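Local atomic coordinates of eukaryotic Translation Initiation 4E (Schistosoma mansoni, PDB entry 3HXI), a protein that binds the 7-methylguanosine cap of messenger RNA and, as a translation initiation factor of the eIF4E family, probably brings capped messages to the ribosome. Residues 16-21 with 34-39; 63-68 with 123-128. All blocks are in the same frame, centred on the assembly; numbering follows the deposited sequence.

Contact 1: residues 16-21 with 34-39. With GTG (7-methyl-guanosine-5'-triphosphate-5'-guanosine), chain C.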
loop_
_atom_site.group_PDB
_atom_site.type_symbol
_atom_site.label_atom_id
_atom_site.label_comp_id
_atom_site.label_asym_id
_atom_site.label_seq_id
_atom_site.Cartn_x
_atom_site.Cartn_y
_atom_site.Cartn_z
ATOM N N TRP A 16 -4.365 9.777 -6.328
ATOM C CA TRP A 16 -4.595 8.612 -5.464
ATOM C C TRP A 16 -5.945 8.704 -4.801
ATOM O O TRP A 16 -6.429 9.801 -4.500
ATOM C CB TRP A 16 -3.515 8.525 -4.365
ATOM C CG TRP A 16 -2.142 8.399 -4.884
ATOM C CD1 TRP A 16 -1.311 9.421 -5.249
ATOM C CD2 TRP A 16 -1.401 7.188 -5.080
ATOM N NE1 TRP A 16 -0.116 8.922 -5.701
ATOM C CE2 TRP A 16 -0.135 7.554 -5.598
ATOM C CE3 TRP A 16 -1.686 5.831 -4.883
ATOM C CZ2 TRP A 16 0.848 6.615 -5.922
ATOM C CZ3 TRP A 16 -0.698 4.888 -5.188
ATOM C CH2 TRP A 16 0.551 5.286 -5.713
ATOM N N SER A 17 -6.548 7.545 -4.548
ATOM C CA SER A 17 -7.772 7.492 -3.763
ATOM C C SER A 17 -7.583 6.645 -2.505
ATOM O O SER A 17 -6.808 5.682 -2.501
ATOM C CB SER A 17 -8.936 6.992 -4.602
ATOM O OG SER A 17 -9.206 7.935 -5.631
ATOM N N TYR A 18 -8.271 7.041 -1.442
ATOM C CA TYR A 18 -8.082 6.448 -0.129
ATOM C C TYR A 18 -9.398 5.825 0.312
ATOM O O TYR A 18 -10.466 6.466 0.268
ATOM C CB TYR A 18 -7.647 7.534 0.846
ATOM C CG TYR A 18 -6.889 7.085 2.084
ATOM C CD1 TYR A 18 -7.539 6.968 3.311
ATOM C CD2 TYR A 18 -5.505 6.848 2.044
ATOM C CE1 TYR A 18 -6.842 6.604 4.464
ATOM C CE2 TYR A 18 -4.801 6.468 3.195
ATOM C CZ TYR A 18 -5.487 6.363 4.405
ATOM O OH TYR A 18 -4.825 6.010 5.563
ATOM N N TYR A 19 -9.326 4.574 0.742
ATOM C CA TYR A 19 -10.528 3.835 1.078
ATOM C C TYR A 19 -10.431 3.229 2.454
ATOM O O TYR A 19 -9.339 2.886 2.916
ATOM C CB TYR A 19 -10.733 2.666 0.096
ATOM C CG TYR A 19 -10.763 3.017 -1.364
ATOM C CD1 TYR A 19 -11.967 3.055 -2.053
ATOM C CD2 TYR A 19 -9.577 3.276 -2.076
ATOM C CE1 TYR A 19 -12.014 3.362 -3.414
ATOM C CE2 TYR A 19 -9.611 3.585 -3.431
ATOM C CZ TYR A 19 -10.832 3.634 -4.090
ATOM O OH TYR A 19 -10.881 3.940 -5.430
ATOM N N LEU A 20 -11.594 3.092 3.093
ATOM C CA LEU A 20 -11.745 2.315 4.321
ATOM C C LEU A 20 -12.535 1.069 4.042
ATOM O O LEU A 20 -13.602 1.127 3.430
ATOM C CB LEU A 20 -12.506 3.131 5.383
ATOM C CG LEU A 20 -12.113 4.604 5.519
ATOM C CD1 LEU A 20 -12.982 5.287 6.581
ATOM C CD2 LEU A 20 -10.616 4.778 5.849
ATOM N N PHE A 21 -12.014 -0.065 4.499
ATOM C CA PHE A 21 -12.760 -1.317 4.487
ATOM C C PHE A 21 -13.403 -1.528 5.856
ATOM O O PHE A 21 -12.710 -1.674 6.848
ATOM C CB PHE A 21 -11.839 -2.512 4.154
ATOM C CG PHE A 21 -12.551 -3.832 4.215
ATOM C CD1 PHE A 21 -13.130 -4.368 3.074
ATOM C CD2 PHE A 21 -12.694 -4.504 5.423
ATOM C CE1 PHE A 21 -13.825 -5.568 3.130
ATOM C CE2 PHE A 21 -13.378 -5.711 5.485
ATOM C CZ PHE A 21 -13.968 -6.231 4.337
ATOM N N GLU A 34 -15.206 1.816 1.059
ATOM C CA GLU A 34 -15.755 3.134 0.701
ATOM C C GLU A 34 -14.657 4.143 0.489
ATOM O O GLU A 34 -13.699 4.167 1.243
ATOM C CB GLU A 34 -16.781 3.633 1.729
ATOM C CG GLU A 34 -16.214 4.088 3.059
ATOM C CD GLU A 34 -17.270 4.206 4.158
ATOM O OE1 GLU A 34 -18.355 3.582 4.066
ATOM O OE2 GLU A 34 -16.997 4.925 5.133
ATOM N N LYS A 35 -14.814 4.955 -0.551
ATOM C CA LYS A 35 -13.805 5.932 -0.934
ATOM C C LYS A 35 -13.980 7.180 -0.092
ATOM O O LYS A 35 -14.998 7.867 -0.203
ATOM C CB LYS A 35 -13.939 6.301 -2.417
ATOM C CG LYS A 35 -12.670 7.002 -2.996
ATOM C CD LYS A 35 -12.893 7.562 -4.421
ATOM C CE LYS A 35 -13.133 6.474 -5.459
ATOM N NZ LYS A 35 -13.512 7.077 -6.776
ATOM N N VAL A 36 -12.991 7.489 0.731
ATOM C CA VAL A 36 -13.095 8.650 1.630
ATOM C C VAL A 36 -12.303 9.871 1.160
ATOM O O VAL A 36 -12.470 10.957 1.710
ATOM C CB VAL A 36 -12.744 8.282 3.092
ATOM C CG1 VAL A 36 -13.753 7.277 3.648
ATOM C CG2 VAL A 36 -11.301 7.748 3.208
ATOM N N ALA A 37 -11.451 9.698 0.146
ATOM C CA ALA A 37 -10.725 10.818 -0.458
ATOM C C ALA A 37 -10.022 10.452 -1.760
ATOM O O ALA A 37 -9.695 9.283 -1.999
ATOM C CB ALA A 37 -9.741 11.430 0.539
ATOM N N THR A 38 -9.865 11.458 -2.624
ATOM C CA THR A 38 -9.019 11.405 -3.813
ATOM C C THR A 38 -8.141 12.649 -3.743
ATOM O O THR A 38 -8.647 13.755 -3.545
ATOM C CB THR A 38 -9.824 11.411 -5.144
ATOM O OG1 THR A 38 -10.603 10.213 -5.257
ATOM C CG2 THR A 38 -8.883 11.490 -6.347
ATOM N N PHE A 39 -6.829 12.477 -3.872
ATOM C CA PHE A 39 -5.900 13.607 -3.737
ATOM C C PHE A 39 -4.817 13.563 -4.822
ATOM O O PHE A 39 -4.567 12.512 -5.413
ATOM C CB PHE A 39 -5.290 13.662 -2.326
ATOM C CG PHE A 39 -4.428 12.475 -1.981
ATOM C CD1 PHE A 39 -3.089 12.449 -2.336
ATOM C CD2 PHE A 39 -4.969 11.369 -1.311
ATOM C CE1 PHE A 39 -2.288 11.337 -2.035
ATOM C CE2 PHE A 39 -4.171 10.258 -1.005
ATOM C CZ PHE A 39 -2.834 10.250 -1.369
HETATM P PA GTG C . -8.064 -10.612 3.961
HETATM O O1A GTG C . -8.819 -9.614 4.797
HETATM O O2A GTG C . -6.896 -10.203 3.090
HETATM O O3A GTG C . -7.584 -11.887 4.810
HETATM P PB GTG C . -7.539 -12.100 6.386
HETATM O O1B GTG C . -6.781 -10.989 7.070
HETATM O O2B GTG C . -7.091 -13.545 6.579
HETATM O O3B GTG C . -9.108 -12.053 6.735
HETATM N N9A GTG C . -11.109 -10.456 -0.446
HETATM C C8A GTG C . -9.967 -9.834 -0.136
HETATM N N7A GTG C . -9.583 -9.082 -1.192
HETATM C C7X GTG C . -8.357 -8.246 -1.203
HETATM C C5A GTG C . -10.495 -9.246 -2.153
HETATM C C6A GTG C . -10.589 -8.710 -3.442
HETATM O O6A GTG C . -9.742 -7.917 -3.916
HETATM N N1A GTG C . -11.643 -9.089 -4.209
HETATM C C2A GTG C . -12.586 -9.949 -3.708
HETATM N N2A GTG C . -13.643 -10.335 -4.445
HETATM N N3A GTG C . -12.490 -10.459 -2.460
HETATM C C4A GTG C . -11.455 -10.106 -1.679
HETATM O O5D GTG C . -9.128 -11.249 2.975
HETATM C C5D GTG C . -10.283 -11.879 3.519
HETATM C C4D GTG C . -11.203 -12.291 2.391
HETATM O O4D GTG C . -11.708 -11.117 1.770
HETATM C C3D GTG C . -10.517 -13.068 1.287
HETATM O O3D GTG C . -10.392 -14.449 1.624
HETATM C C2D GTG C . -11.448 -12.822 0.124
HETATM O O2D GTG C . -12.576 -13.706 0.209
HETATM C C1D GTG C . -11.906 -11.392 0.384
HETATM P PG GTG C . -9.779 -12.014 8.194
HETATM O O1G GTG C . -8.846 -11.541 9.263
HETATM O O2G GTG C . -10.550 -13.308 8.390
HETATM O O5E GTG C . -10.872 -10.865 7.935
HETATM C C5E GTG C . -10.467 -9.501 7.825
HETATM C C4E GTG C . -11.686 -8.613 7.684
HETATM O O4E GTG C . -12.356 -8.942 6.464
HETATM C C3E GTG C . -12.708 -8.827 8.785
HETATM O O3E GTG C . -13.424 -7.590 8.938
HETATM C C2E GTG C . -13.668 -9.861 8.216
HETATM O O2E GTG C . -14.980 -9.789 8.798
HETATM C C1E GTG C . -13.677 -9.441 6.753
HETATM N N9B GTG C . -13.957 -10.483 5.746
HETATM C C8B GTG C . -13.018 -11.580 5.737
HETATM N N7B GTG C . -13.535 -12.377 4.629
HETATM C C5B GTG C . -14.611 -11.725 4.094
HETATM C C6B GTG C . -15.520 -12.025 2.974
HETATM O O6B GTG C . -15.322 -13.086 2.324
HETATM N N1B GTG C . -16.532 -11.148 2.717
HETATM C C2B GTG C . -16.711 -10.000 3.457
HETATM N N2B GTG C . -17.717 -9.133 3.182
HETATM N N3B GTG C . -15.906 -9.666 4.496
HETATM C C4B GTG C . -14.875 -10.471 4.823
HETATM O O HOH W 1 -10.839 7.266 -7.635
#

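Contact 2: residues 63-68 with 123-128. With GTG (7-methyl-guanosine-5'-triphosphate-5'-guanosine), chain C.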
loop_
_atom_site.group_PDB
_atom_site.type_symbol
_atom_site.label_atom_id
_atom_site.label_comp_id
_atom_site.label_asym_id
_atom_site.label_seq_id
_atom_site.Cartn_x
_atom_site.Cartn_y
_atom_site.Cartn_z
ATOM N N ASP A 63 -9.681 -1.921 7.487
ATOM C CA ASP A 63 -8.465 -1.813 6.699
ATOM C C ASP A 63 -8.411 -0.489 5.936
ATOM O O ASP A 63 -9.444 0.124 5.682
ATOM C CB ASP A 63 -8.349 -3.001 5.725
ATOM C CG ASP A 63 -8.297 -4.362 6.432
ATOM O OD1 ASP A 63 -8.101 -4.390 7.648
ATOM O OD2 ASP A 63 -8.444 -5.419 5.764
ATOM N N LEU A 64 -7.199 -0.076 5.573
ATOM C CA LEU A 64 -6.952 1.137 4.804
ATOM C C LEU A 64 -6.328 0.742 3.465
ATOM O O LEU A 64 -5.383 -0.060 3.426
ATOM C CB LEU A 64 -5.982 2.049 5.550
ATOM C CG LEU A 64 -6.282 2.345 7.021
ATOM C CD1 LEU A 64 -5.110 3.140 7.648
ATOM C CD2 LEU A 64 -7.607 3.095 7.143
ATOM N N TYR A 65 -6.870 1.303 2.384
ATOM C CA TYR A 65 -6.384 1.048 1.017
ATOM C C TYR A 65 -6.048 2.371 0.356
ATOM O O TYR A 65 -6.892 3.285 0.349
ATOM C CB TYR A 65 -7.481 0.359 0.178
ATOM C CG TYR A 65 -7.706 -1.119 0.474
ATOM C CD1 TYR A 65 -7.239 -2.104 -0.418
ATOM C CD2 TYR A 65 -8.376 -1.535 1.640
ATOM C CE1 TYR A 65 -7.429 -3.463 -0.156
ATOM C CE2 TYR A 65 -8.575 -2.892 1.912
ATOM C CZ TYR A 65 -8.098 -3.852 1.003
ATOM O OH TYR A 65 -8.260 -5.210 1.250
ATOM N N MET A 66 -4.847 2.484 -0.215
ATOM C CA MET A 66 -4.508 3.675 -1.011
ATOM C C MET A 66 -4.037 3.255 -2.398
ATOM O O MET A 66 -3.000 2.587 -2.529
ATOM C CB MET A 66 -3.455 4.559 -0.338
ATOM C CG MET A 66 -3.162 5.851 -1.142
ATOM S SD MET A 66 -1.662 6.739 -0.678
ATOM C CE MET A 66 -0.409 5.687 -1.432
ATOM N N PHE A 67 -4.816 3.631 -3.417
ATOM C CA PHE A 67 -4.593 3.186 -4.793
ATOM C C PHE A 67 -4.583 4.342 -5.793
ATOM O O PHE A 67 -5.303 5.318 -5.606
ATOM C CB PHE A 67 -5.674 2.159 -5.180
ATOM C CG PHE A 67 -5.333 0.754 -4.740
ATOM C CD1 PHE A 67 -4.972 -0.217 -5.670
ATOM C CD2 PHE A 67 -5.326 0.422 -3.385
ATOM C CE1 PHE A 67 -4.607 -1.526 -5.254
ATOM C CE2 PHE A 67 -4.963 -0.882 -2.959
ATOM C CZ PHE A 67 -4.606 -1.846 -3.899
ATOM N N LYS A 68 -3.787 4.230 -6.857
ATOM C CA LYS A 68 -3.847 5.213 -7.948
ATOM C C LYS A 68 -5.307 5.290 -8.341
ATOM O O LYS A 68 -5.965 4.245 -8.472
ATOM C CB LYS A 68 -2.950 4.807 -9.141
ATOM C CG LYS A 68 -1.477 4.845 -8.791
ATOM C CD LYS A 68 -0.555 4.711 -9.981
ATOM C CE LYS A 68 0.905 4.730 -9.555
ATOM N NZ LYS A 68 1.775 4.355 -10.694
ATOM N N GLY A 123 -1.090 0.113 -5.550
ATOM C CA GLY A 123 -1.528 0.702 -4.285
ATOM C C GLY A 123 -0.951 0.031 -3.051
ATOM O O GLY A 123 -0.140 -0.896 -3.168
ATOM N N ALA A 124 -1.369 0.509 -1.884
ATOM C CA ALA A 124 -0.904 0.001 -0.592
ATOM C C ALA A 124 -2.104 -0.316 0.315
ATOM O O ALA A 124 -3.188 0.272 0.167
ATOM C CB ALA A 124 0.024 1.005 0.079
ATOM N N VAL A 125 -1.903 -1.239 1.244
ATOM C CA VAL A 125 -2.982 -1.729 2.115
ATOM C C VAL A 125 -2.441 -1.918 3.532
ATOM O O VAL A 125 -1.390 -2.526 3.711
ATOM C CB VAL A 125 -3.528 -3.093 1.632
ATOM C CG1 VAL A 125 -4.799 -3.505 2.425
ATOM C CG2 VAL A 125 -3.824 -3.086 0.127
ATOM N N PHE A 126 -3.167 -1.398 4.514
ATOM C CA PHE A 126 -2.896 -1.672 5.908
ATOM C C PHE A 126 -4.025 -2.492 6.524
ATOM O O PHE A 126 -5.182 -2.100 6.457
ATOM C CB PHE A 126 -2.736 -0.380 6.701
ATOM C CG PHE A 126 -2.463 -0.630 8.150
ATOM C CD1 PHE A 126 -1.371 -1.406 8.521
ATOM C CD2 PHE A 126 -3.343 -0.177 9.129
ATOM C CE1 PHE A 126 -1.112 -1.680 9.878
ATOM C CE2 PHE A 126 -3.109 -0.450 10.481
ATOM C CZ PHE A 126 -1.990 -1.184 10.857
ATOM N N GLN A 127 -3.675 -3.626 7.120
ATOM C CA GLN A 127 -4.656 -4.552 7.690
ATOM C C GLN A 127 -4.296 -4.865 9.145
ATOM O O GLN A 127 -3.425 -5.682 9.417
ATOM C CB GLN A 127 -4.740 -5.837 6.864
ATOM C CG GLN A 127 -5.137 -5.581 5.423
ATOM C CD GLN A 127 -5.123 -6.842 4.602
ATOM O OE1 GLN A 127 -4.077 -7.474 4.437
ATOM N NE2 GLN A 127 -6.289 -7.229 4.098
ATOM N N PRO A 128 -4.962 -4.191 10.090
ATOM C CA PRO A 128 -4.730 -4.505 11.503
ATOM C C PRO A 128 -5.421 -5.817 11.894
ATOM O O PRO A 128 -6.609 -6.007 11.631
ATOM C CB PRO A 128 -5.352 -3.311 12.234
ATOM C CG PRO A 128 -6.435 -2.853 11.319
ATOM C CD PRO A 128 -5.940 -3.110 9.911
HETATM P PA GTG C . -8.064 -10.612 3.961
HETATM O O1A GTG C . -8.819 -9.614 4.797
HETATM O O2A GTG C . -6.896 -10.203 3.090
HETATM O O3A GTG C . -7.584 -11.887 4.810
HETATM P PB GTG C . -7.539 -12.100 6.386
HETATM O O1B GTG C . -6.781 -10.989 7.070
HETATM O O2B GTG C . -7.091 -13.545 6.579
HETATM O O3B GTG C . -9.108 -12.053 6.735
HETATM N N9A GTG C . -11.109 -10.456 -0.446
HETATM C C8A GTG C . -9.967 -9.834 -0.136
HETATM N N7A GTG C . -9.583 -9.082 -1.192
HETATM C C7X GTG C . -8.357 -8.246 -1.203
HETATM C C5A GTG C . -10.495 -9.246 -2.153
HETATM C C6A GTG C . -10.589 -8.710 -3.442
HETATM O O6A GTG C . -9.742 -7.917 -3.916
HETATM N N1A GTG C . -11.643 -9.089 -4.209
HETATM C C2A GTG C . -12.586 -9.949 -3.708
HETATM N N2A GTG C . -13.643 -10.335 -4.445
HETATM N N3A GTG C . -12.490 -10.459 -2.460
HETATM C C4A GTG C . -11.455 -10.106 -1.679
HETATM O O5D GTG C . -9.128 -11.249 2.975
HETATM C C5D GTG C . -10.283 -11.879 3.519
HETATM C C4D GTG C . -11.203 -12.291 2.391
HETATM O O4D GTG C . -11.708 -11.117 1.770
HETATM C C3D GTG C . -10.517 -13.068 1.287
HETATM O O3D GTG C . -10.392 -14.449 1.624
HETATM C C2D GTG C . -11.448 -12.822 0.124
HETATM O O2D GTG C . -12.576 -13.706 0.209
HETATM C C1D GTG C . -11.906 -11.392 0.384
HETATM P PG GTG C . -9.779 -12.014 8.194
HETATM O O1G GTG C . -8.846 -11.541 9.263
HETATM O O2G GTG C . -10.550 -13.308 8.390
HETATM O O5E GTG C . -10.872 -10.865 7.935
HETATM C C5E GTG C . -10.467 -9.501 7.825
HETATM C C4E GTG C . -11.686 -8.613 7.684
HETATM O O4E GTG C . -12.356 -8.942 6.464
HETATM C C3E GTG C . -12.708 -8.827 8.785
HETATM O O3E GTG C . -13.424 -7.590 8.938
HETATM C C2E GTG C . -13.668 -9.861 8.216
HETATM O O2E GTG C . -14.980 -9.789 8.798
HETATM C C1E GTG C . -13.677 -9.441 6.753
HETATM N N9B GTG C . -13.957 -10.483 5.746
HETATM C C8B GTG C . -13.018 -11.580 5.737
HETATM N N7B GTG C . -13.535 -12.377 4.629
HETATM C C5B GTG C . -14.611 -11.725 4.094
HETATM C C6B GTG C . -15.520 -12.025 2.974
HETATM O O6B GTG C . -15.322 -13.086 2.324
HETATM N N1B GTG C . -16.532 -11.148 2.717
HETATM C C2B GTG C . -16.711 -10.000 3.457
HETATM N N2B GTG C . -17.717 -9.133 3.182
HETATM N N3B GTG C . -15.906 -9.666 4.496
HETATM C C4B GTG C . -14.875 -10.471 4.823
#

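Contact 1: residues 16-21 with 34-39
The beta hairpin at the edge of the curved eIF4E sheet pairs Trp-16 with Phe-39 at one end and Leu-20 with Glu-34 at the other, its strands antiparallel and interrupted by a classic bulge. There Val-36 and Ala-37 both face Tyr-18: the carbonyl O of Tyr-18 takes a 2.8 Å bond from Val-36 N and a weak one from Ala-37 N.

On the helix side of the sheet, CG of Phe-39 lies between its backbone N and carbonyl carbon (chi1 64°), a turn that goes with the ring lying over Trp-16 CB, 3.5 Å from Phe-39 CZ. The five-membered ring of Trp-16 and the Phe-39 ring are nearly parallel but barely overlap; broad apolar side chains suit this end of the hairpin, where both touch Ile-108 of helix 96-108. Val-36, in the bulge, packs its CG1 3.6 Å from Leu-20 CD1, the two side chains crossing at about a right angle.

The other face is more polar. Lys-35 runs alongside Tyr-19, CG over the ring face and CE near OH, and still carries its ammonium to a water. That water also bonds Ser-17 OG, which is hydrogen-bonded to Thr-38 OG1 at 2.7 Å.

Contact 2: residues 63-68 with 123-128
Gln-127 and Asp-63 meet beside the bound cap analogue, where the side-chain amide of Gln-127 bonds two oxygens. Gln-127 NE2 donates to O2A of the cap's triphosphate over 3.2 Å. The same NE2 reaches Asp-63 OD2 at 3.3 Å, from above the carboxylate plane, while OD2 lies close to the amide plane. An amide suits this place because its one nitrogen can give a hydrogen to each acceptor. Asp-63 in turn forms a salt bridge through OD1 with Arg-129, whose NE bonds the cap, so the carboxylate is a second-shell link between two cap-binding residues, Gln-127 and Arg-129.

Behind this polar end, Val-125, with CG1 anti to the backbone N (chi1 -172°), lays CG1 over the Tyr-65 ring, 3.7 Å from its centroid; its second branch, CG2, reaches the Phe-67 edge, so valine serves both rings. Tyr-65 OH approaches the cap's C7X methyl at 3.9 Å. Phe-67 lies flat over Gly-123, whose CA sits 3.7 Å from the ring centroid; glycine lets the ring come this close to the backbone. On the other side of the sheet, Leu-64 CD1 packs 4.0 Å from Phe-126 CD2, and helix 96-108 covers Leu-64, Met-66 and Phe-126.

Backbone hydrogen bonds, two each for Leu-64 with Phe-126 and Met-66 with Ala-124, fix this regular antiparallel pairing, part of the eIF4E sheet that carries the cap-binding site.

Contacts 1 and 2 are successive pairings in one antiparallel sheet, their centres about 9 Å apart. Strand 11-21 lies between strands 33-41 and 63-68, and the backbone bonds from Ser-17 N to Phe-67 O and from Tyr-19 N to Tyr-65 O join them. Every touching residue of contact 2 is buried, near the middle of the chain; contact 1, at the sheet's border, is partly buried, with Lys-35 and Thr-38 exposed. Contact 1 has a polar, watered face and an aromatic face against the helices, while contact 2 is regular and apolar except at its cap end. Helix 96-108 backs both. Each also reaches the cap, contact 1 through apolar Phe-21 and contact 2 through a hydrogen-bonding amide.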